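Local coordinates for protein titin (Homo sapiens, PDB 2A38) that serves as a giant structural protein of muscle, whose N-terminal pair of immunoglobulin domains probably helps to fasten the filament within the Z-disc, at residues P6-P11 and F25-S30; P35-F40 and L80-G85. All blocks are in the same frame, centred on the assembly; numbering follows the deposited sequence.

How the contacts relate
Contact 1 (6-11 with 25-30) and contact 2 (35-40 with 80-85) lie about 10 Å apart, centre to centre, in the first immunoglobulin I-set domain. They illustrate how a beta sandwich is built: contact 1 pairs strands A and B at the rim of one sheet, contact 2 pairs strands C and F of the other. Contact 1 closes before contact 2 opens, and the chain passes directly from strand 23-32 to strand 36-41, crossing between sheets. Leu80 CD2 bridges the interior, 3.6 Å from Ala27 CB. This pair probably occupies the positions where many immunoglobulin domains carry their intersheet disulfide, so apolar packing joins the sheets here.

Contact 1: P6-P11 and F25-S30. With CD (cadmium ion), chain D.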
ATOM      1  N   PRO A   6      11.778   9.882  36.444  1.00 18.95           N
ATOM      2  CA  PRO A   6      11.283   8.997  35.390  1.00 18.37           C
ATOM      3  C   PRO A   6      12.278   7.915  35.002  1.00 18.55           C
ATOM      4  O   PRO A   6      13.481   8.152  34.955  1.00 18.32           O
ATOM      5  CB  PRO A   6      11.000   9.957  34.241  1.00 18.99           C
ATOM      6  CG  PRO A   6      10.715  11.259  34.947  1.00 18.36           C
ATOM      7  CD  PRO A   6      11.798  11.279  35.979  1.00 17.94           C
ATOM      8  N   THR A   7      11.761   6.734  34.696  1.00 19.01           N
ATOM      9  CA  THR A   7      12.600   5.605  34.318  1.00 21.31           C
ATOM     10  C   THR A   7      11.835   4.748  33.318  1.00 20.85           C
ATOM     11  O   THR A   7      10.606   4.635  33.398  1.00 19.46           O
ATOM     12  CB  THR A   7      12.924   4.721  35.555  1.00 23.64           C
ATOM     13  OG1 THR A   7      13.926   3.756  35.217  1.00 27.35           O
ATOM     14  CG2 THR A   7      11.682   3.964  36.002  1.00 25.25           C
ATOM     15  N   PHE A   8      12.554   4.159  32.368  1.00 18.75           N
ATOM     16  CA  PHE A   8      11.908   3.285  31.408  1.00 17.89           C
ATOM     17  C   PHE A   8      12.098   1.854  31.861  1.00 18.50           C
ATOM     18  O   PHE A   8      13.210   1.341  31.856  1.00 19.26           O
ATOM     19  CB  PHE A   8      12.499   3.462  30.015  1.00 15.40           C
ATOM     20  CG  PHE A   8      12.047   4.701  29.339  1.00 16.05           C
ATOM     21  CD1 PHE A   8      12.663   5.917  29.606  1.00 14.99           C
ATOM     22  CD2 PHE A   8      10.964   4.672  28.474  1.00 14.30           C
ATOM     23  CE1 PHE A   8      12.202   7.091  29.021  1.00 15.31           C
ATOM     24  CE2 PHE A   8      10.499   5.842  27.889  1.00 15.68           C
ATOM     25  CZ  PHE A   8      11.120   7.053  28.165  1.00 13.79           C
ATOM     26  N   THR A   9      11.021   1.209  32.278  1.00 19.17           N
ATOM     27  CA  THR A   9      11.151  -0.170  32.702  1.00 20.83           C
ATOM     28  C   THR A   9      11.197  -1.051  31.454  1.00 20.08           C
ATOM     29  O   THR A   9      11.614  -2.204  31.509  1.00 21.80           O
ATOM     30  CB  THR A   9      10.001  -0.571  33.641  1.00 20.69           C
ATOM     31  OG1 THR A   9       8.746  -0.361  32.987  1.00 24.37           O
ATOM     32  CG2 THR A   9      10.061   0.267  34.911  1.00 20.71           C
ATOM     33  N   GLN A  10      10.769  -0.483  30.331  1.00 20.71           N
ATOM     34  CA  GLN A  10      10.787  -1.148  29.022  1.00 20.60           C
ATOM     35  C   GLN A  10      11.079  -0.040  28.021  1.00 20.95           C
ATOM     36  O   GLN A  10      10.261   0.859  27.824  1.00 21.00           O
ATOM     37  CB  GLN A  10       9.442  -1.784  28.683  1.00 22.49           C
ATOM     38  CG  GLN A  10       9.191  -3.129  29.332  1.00 25.44           C
ATOM     39  CD  GLN A  10      10.297  -4.138  29.060  1.00 28.62           C
ATOM     40  OE1 GLN A  10      10.776  -4.279  27.923  1.00 28.57           O
ATOM     41  NE2 GLN A  10      10.704  -4.859  30.105  1.00 28.41           N
ATOM     42  N   PRO A  11      12.258  -0.078  27.383  1.00 21.29           N
ATOM     43  CA  PRO A  11      12.601   0.968  26.416  1.00 20.84           C
ATOM     44  C   PRO A  11      11.970   0.760  25.052  1.00 21.37           C
ATOM     45  O   PRO A  11      11.366  -0.280  24.783  1.00 19.98           O
ATOM     46  CB  PRO A  11      14.124   0.891  26.362  1.00 19.51           C
ATOM     47  CG  PRO A  11      14.362  -0.594  26.483  1.00 21.32           C
ATOM     48  CD  PRO A  11      13.379  -1.021  27.571  1.00 18.84           C
ATOM     49  N   PHE A  25       5.340   1.724  18.407  1.00 32.97           N
ATOM     50  CA  PHE A  25       6.418   1.987  19.344  1.00 28.81           C
ATOM     51  C   PHE A  25       5.711   1.934  20.694  1.00 27.06           C
ATOM     52  O   PHE A  25       4.658   2.539  20.867  1.00 25.84           O
ATOM     53  CB  PHE A  25       7.004   3.382  19.118  1.00 29.26           C
ATOM     54  CG  PHE A  25       8.089   3.424  18.085  1.00 30.82           C
ATOM     55  CD1 PHE A  25       7.981   4.253  16.975  1.00 31.10           C
ATOM     56  CD2 PHE A  25       9.233   2.639  18.230  1.00 32.04           C
ATOM     57  CE1 PHE A  25       9.000   4.303  16.024  1.00 31.87           C
ATOM     58  CE2 PHE A  25      10.262   2.681  17.282  1.00 32.52           C
ATOM     59  CZ  PHE A  25      10.144   3.513  16.179  1.00 31.31           C
ATOM     60  N   GLU A  26       6.271   1.191  21.640  1.00 25.40           N
ATOM     61  CA  GLU A  26       5.673   1.080  22.959  1.00 25.21           C
ATOM     62  C   GLU A  26       6.777   1.117  24.008  1.00 23.97           C
ATOM     63  O   GLU A  26       7.893   0.669  23.766  1.00 23.79           O
ATOM     64  CB  GLU A  26       4.882  -0.225  23.076  1.00 26.23           C
ATOM     65  CG  GLU A  26       4.199  -0.426  24.425  1.00 30.46           C
ATOM     66  CD  GLU A  26       4.728  -1.640  25.181  1.00 33.63           C
ATOM     67  OE1 GLU A  26       5.967  -1.757  25.335  1.00 37.21           O
ATOM     68  OE2 GLU A  26       3.912  -2.472  25.628  1.00 30.92           O
ATOM     69  N   ALA A  27       6.463   1.657  25.177  1.00 21.83           N
ATOM     70  CA  ALA A  27       7.435   1.748  26.242  1.00 19.99           C
ATOM     71  C   ALA A  27       6.710   1.743  27.567  1.00 20.29           C
ATOM     72  O   ALA A  27       5.536   2.067  27.636  1.00 21.32           O
ATOM     73  CB  ALA A  27       8.234   3.025  26.098  1.00 19.74           C
ATOM     74  N   HIS A  28       7.408   1.348  28.617  1.00 20.20           N
ATOM     75  CA  HIS A  28       6.835   1.353  29.943  1.00 20.88           C
ATOM     76  C   HIS A  28       7.630   2.357  30.720  1.00 20.55           C
ATOM     77  O   HIS A  28       8.857   2.288  30.779  1.00 19.91           O
ATOM     78  CB  HIS A  28       6.940  -0.016  30.590  1.00 23.54           C
ATOM     79  CG  HIS A  28       5.934  -0.986  30.068  1.00 25.08           C
ATOM     80  ND1 HIS A  28       4.732  -1.217  30.700  1.00 26.71           N
ATOM     81  CD2 HIS A  28       5.920  -1.733  28.943  1.00 23.83           C
ATOM     82  CE1 HIS A  28       4.021  -2.066  29.985  1.00 26.10           C
ATOM     83  NE2 HIS A  28       4.718  -2.395  28.914  1.00 26.86           N
ATOM     84  N   ILE A  29       6.922   3.299  31.312  1.00 19.96           N
ATOM     85  CA  ILE A  29       7.567   4.344  32.066  1.00 21.58           C
ATOM     86  C   ILE A  29       7.118   4.313  33.509  1.00 22.02           C
ATOM     87  O   ILE A  29       5.928   4.164  33.801  1.00 21.36           O
ATOM     88  CB  ILE A  29       7.231   5.712  31.464  1.00 22.04           C
ATOM     89  CG1 ILE A  29       7.704   5.748  30.009  1.00 21.52           C
ATOM     90  CG2 ILE A  29       7.865   6.821  32.299  1.00 21.99           C
ATOM     91  CD1 ILE A  29       7.284   6.976  29.257  1.00 23.20           C
ATOM     92  N   SER A  30       8.084   4.451  34.406  1.00 21.05           N
ATOM     93  CA  SER A  30       7.806   4.466  35.825  1.00 23.12           C
ATOM     94  C   SER A  30       8.160   5.867  36.335  1.00 21.58           C
ATOM     95  O   SER A  30       8.815   6.634  35.640  1.00 21.88           O
ATOM     96  CB  SER A  30       8.652   3.397  36.517  1.00 26.46           C
ATOM     97  OG  SER A  30       8.203   3.159  37.839  1.00 34.47           O
TER
HETATM   98 CD    CD D 501       4.185  -3.971  27.166  1.00 50.47          CD
HETATM   99  O   HOH W   1       6.308  -3.927  26.274  1.00 26.97           O
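His28 has CG anti to its carbonyl carbon (chi1 -77°), whereas Glu26 has CG anti to its backbone N (chi1 -179°) and then bends at chi2; two residues apart on one strand, they meet at a cadmium ion. His28 NE2 coordinates it at 2.4 Å, Glu26 OE2 at 2.2 Å, and a water, in plane at the imidazole edge, is a further ligand. Gln10 lies alongside His28, its CB 3.5 Å from His28 CD2 at the ring edge. Next to the metal site, a classic beta bulge sets both Thr9 and Gln10 against His28. His28 O accepts Thr9 N at 2.8 Å through a bent bond (131° at the hydrogen) and Gln10 N only weakly, while His28 N reaches Gln10 O at 3.0 Å, in the carbonyl plane on a lone pair. Earlier in segment 6-11, Ser30 N lies 2.7 Å from Thr7 O, nearly along the C=O axis. On the interior face the Phe8 ring runs beside Ile29, CE2 3.5 Å from Ile29 CG1, and has Ala27 CB at its edge. Arg62 NE and the metal, both at Glu26 OE2, would probably keep this carboxylate ionised; cadmium occupies the NE2 lone pair, so any ring proton would be expected on ND1.

Contact 2: P35-F40 and L80-G85; sequences PEVSWF and LKATNG
Glu36 O is gripped by two hydrogen bonds, from Thr83 N at 2.9 Å and a water at 2.8 Å, and the CA-H of Ala82 adds a softer contact. The same water reaches Thr83 OG1 weakly. Glu36 N returns a bond to Thr83 O (2.7 Å), and Ser38 and Lys81 form the next hydrogen-bonded antiparallel pair, with Lys81 N 2.9 Å from Ser38 O, nearly along the C=O axis. Val37 and Ala82, between these pairs, turn inward, and so do Trp39 and Leu80 just beyond Ser38 and Lys81. Leu80, its CG anti to the backbone N (chi1 177°), crosses Trp39 obliquely and lays CD1 over the indole face, 3.6 Å from the centroid of the five-membered ring: a CH-pi contact. Ala63, Leu65 and Ile46 also touch this tryptophan, the core residue of strand C in immunoglobulin folds. An alanine here would remove the indole and would probably cost Leu80 CD1 its aromatic platform, weakening core packing. On the outward face the extended Lys81 chain crosses Phe40 at about a right angle, its CD 3.8 Å from Phe40 CE1. With Lys81 NZ off-centre, 4.9 Å from the Phe40 ring centroid, this cation-pi attraction is likely to be modest, apolar stem contact contributing.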
ATOM      1  N   PRO A  35       4.955  10.784  35.440  1.00 22.90           N
ATOM      2  CA  PRO A  35       5.506  11.782  34.524  1.00 22.60           C
ATOM      3  C   PRO A  35       4.640  12.210  33.354  1.00 23.30           C
ATOM      4  O   PRO A  35       3.718  11.501  32.958  1.00 23.00           O
ATOM      5  CB  PRO A  35       6.808  11.130  34.065  1.00 23.01           C
ATOM      6  CG  PRO A  35       6.449   9.674  34.038  1.00 23.45           C
ATOM      7  CD  PRO A  35       5.681   9.505  35.333  1.00 22.22           C
ATOM      8  N   GLU A  36       4.942  13.394  32.826  1.00 24.56           N
ATOM      9  CA  GLU A  36       4.264  13.916  31.654  1.00 27.58           C
ATOM     10  C   GLU A  36       5.059  13.323  30.495  1.00 27.63           C
ATOM     11  O   GLU A  36       6.296  13.378  30.490  1.00 26.94           O
ATOM     12  CB  GLU A  36       4.353  15.435  31.587  1.00 31.76           C
ATOM     13  CG  GLU A  36       3.562  16.160  32.637  1.00 40.84           C
ATOM     14  CD  GLU A  36       3.433  17.638  32.317  1.00 46.93           C
ATOM     15  OE1 GLU A  36       2.745  17.971  31.324  1.00 50.48           O
ATOM     16  OE2 GLU A  36       4.025  18.465  33.051  1.00 51.27           O
ATOM     17  N   VAL A  37       4.350  12.771  29.516  1.00 25.87           N
ATOM     18  CA  VAL A  37       4.986  12.129  28.373  1.00 24.84           C
ATOM     19  C   VAL A  37       4.796  12.873  27.056  1.00 24.86           C
ATOM     20  O   VAL A  37       3.744  13.448  26.792  1.00 25.87           O
ATOM     21  CB  VAL A  37       4.475  10.680  28.245  1.00 22.77           C
ATOM     22  CG1 VAL A  37       4.876  10.094  26.923  1.00 25.45           C
ATOM     23  CG2 VAL A  37       5.043   9.845  29.373  1.00 21.91           C
ATOM     24  N   SER A  38       5.823  12.840  26.220  1.00 24.33           N
ATOM     25  CA  SER A  38       5.781  13.530  24.947  1.00 24.18           C
ATOM     26  C   SER A  38       6.637  12.810  23.908  1.00 23.63           C
ATOM     27  O   SER A  38       7.734  12.356  24.212  1.00 23.79           O
ATOM     28  CB  SER A  38       6.279  14.959  25.158  1.00 25.96           C
ATOM     29  OG  SER A  38       6.639  15.564  23.934  1.00 32.36           O
ATOM     30  N   TRP A  39       6.135  12.700  22.682  1.00 24.51           N
ATOM     31  CA  TRP A  39       6.870  12.034  21.603  1.00 22.98           C
ATOM     32  C   TRP A  39       7.521  13.042  20.664  1.00 24.48           C
ATOM     33  O   TRP A  39       7.039  14.158  20.523  1.00 25.87           O
ATOM     34  CB  TRP A  39       5.930  11.145  20.800  1.00 19.63           C
ATOM     35  CG  TRP A  39       5.385   9.966  21.557  1.00 16.84           C
ATOM     36  CD1 TRP A  39       4.300   9.947  22.394  1.00 16.59           C
ATOM     37  CD2 TRP A  39       5.891   8.626  21.526  1.00 15.27           C
ATOM     38  NE1 TRP A  39       4.099   8.673  22.883  1.00 15.05           N
ATOM     39  CE2 TRP A  39       5.062   7.843  22.367  1.00 15.33           C
ATOM     40  CE3 TRP A  39       6.966   8.008  20.868  1.00 14.30           C
ATOM     41  CZ2 TRP A  39       5.274   6.472  22.566  1.00 12.77           C
ATOM     42  CZ3 TRP A  39       7.175   6.646  21.067  1.00 12.17           C
ATOM     43  CH2 TRP A  39       6.333   5.895  21.909  1.00 13.65           C
ATOM     44  N   PHE A  40       8.621  12.655  20.028  1.00 27.05           N
ATOM     45  CA  PHE A  40       9.316  13.547  19.094  1.00 30.53           C
ATOM     46  C   PHE A  40       9.845  12.776  17.902  1.00 33.62           C
ATOM     47  O   PHE A  40      10.026  11.559  17.959  1.00 32.96           O
ATOM     48  CB  PHE A  40      10.525  14.231  19.741  1.00 29.48           C
ATOM     49  CG  PHE A  40      10.186  15.123  20.892  1.00 30.61           C
ATOM     50  CD1 PHE A  40       9.721  14.593  22.088  1.00 30.94           C
ATOM     51  CD2 PHE A  40      10.347  16.500  20.783  1.00 31.39           C
ATOM     52  CE1 PHE A  40       9.417  15.420  23.166  1.00 32.46           C
ATOM     53  CE2 PHE A  40      10.046  17.341  21.852  1.00 32.55           C
ATOM     54  CZ  PHE A  40       9.579  16.798  23.049  1.00 33.53           C
ATOM     55  N   LEU A  80      10.908   9.282  22.997  1.00 16.78           N
ATOM     56  CA  LEU A  80       9.890   9.509  24.005  1.00 15.51           C
ATOM     57  C   LEU A  80      10.537  10.183  25.217  1.00 15.43           C
ATOM     58  O   LEU A  80      11.518   9.674  25.747  1.00 17.62           O
ATOM     59  CB  LEU A  80       9.306   8.155  24.401  1.00 14.74           C
ATOM     60  CG  LEU A  80       8.245   8.048  25.493  1.00 15.68           C
ATOM     61  CD1 LEU A  80       7.026   8.838  25.091  1.00 15.75           C
ATOM     62  CD2 LEU A  80       7.883   6.580  25.686  1.00 15.30           C
ATOM     63  N   LYS A  81      10.023  11.343  25.618  1.00 16.78           N
ATOM     64  CA  LYS A  81      10.533  12.054  26.793  1.00 18.69           C
ATOM     65  C   LYS A  81       9.528  11.945  27.933  1.00 17.96           C
ATOM     66  O   LYS A  81       8.338  12.133  27.728  1.00 16.96           O
ATOM     67  CB  LYS A  81      10.731  13.545  26.526  1.00 20.63           C
ATOM     68  CG  LYS A  81      11.940  13.901  25.693  1.00 28.79           C
ATOM     69  CD  LYS A  81      12.183  15.420  25.735  1.00 32.24           C
ATOM     70  CE  LYS A  81      13.292  15.828  24.762  1.00 36.27           C
ATOM     71  NZ  LYS A  81      13.622  17.286  24.835  1.00 39.42           N
ATOM     72  N   ALA A  82      10.020  11.663  29.135  1.00 17.76           N
ATOM     73  CA  ALA A  82       9.179  11.554  30.328  1.00 17.87           C
ATOM     74  C   ALA A  82       9.695  12.563  31.358  1.00 16.40           C
ATOM     75  O   ALA A  82      10.901  12.642  31.595  1.00 15.79           O
ATOM     76  CB  ALA A  82       9.251  10.136  30.891  1.00 17.84           C
ATOM     77  N   THR A  83       8.795  13.319  31.979  1.00 15.49           N
ATOM     78  CA  THR A  83       9.227  14.323  32.940  1.00 17.19           C
ATOM     79  C   THR A  83       8.363  14.501  34.179  1.00 17.14           C
ATOM     80  O   THR A  83       7.143  14.432  34.105  1.00 16.67           O
ATOM     81  CB  THR A  83       9.303  15.708  32.272  1.00 19.45           C
ATOM     82  OG1 THR A  83      10.058  15.614  31.063  1.00 25.48           O
ATOM     83  CG2 THR A  83       9.973  16.714  33.191  1.00 20.36           C
ATOM     84  N   ASN A  84       9.013  14.724  35.320  1.00 18.21           N
ATOM     85  CA  ASN A  84       8.310  15.015  36.569  1.00 17.62           C
ATOM     86  C   ASN A  84       9.244  15.891  37.402  1.00 19.50           C
ATOM     87  O   ASN A  84      10.316  16.284  36.928  1.00 18.87           O
ATOM     88  CB  ASN A  84       7.857  13.745  37.330  1.00 16.57           C
ATOM     89  CG  ASN A  84       9.001  12.953  37.940  1.00 14.06           C
ATOM     90  OD1 ASN A  84      10.119  13.434  38.064  1.00 15.80           O
ATOM     91  ND2 ASN A  84       8.708  11.721  38.341  1.00 15.09           N
ATOM     92  N   GLY A  85       8.845  16.209  38.628  1.00 21.44           N
ATOM     93  CA  GLY A  85       9.665  17.069  39.467  1.00 20.99           C
ATOM     94  C   GLY A  85      11.066  16.581  39.763  1.00 22.39           C
ATOM     95  O   GLY A  85      11.976  17.394  39.950  1.00 23.18           O
TER
HETATM   96  O   HOH W   2       7.713  15.065  28.708  1.00 27.97           O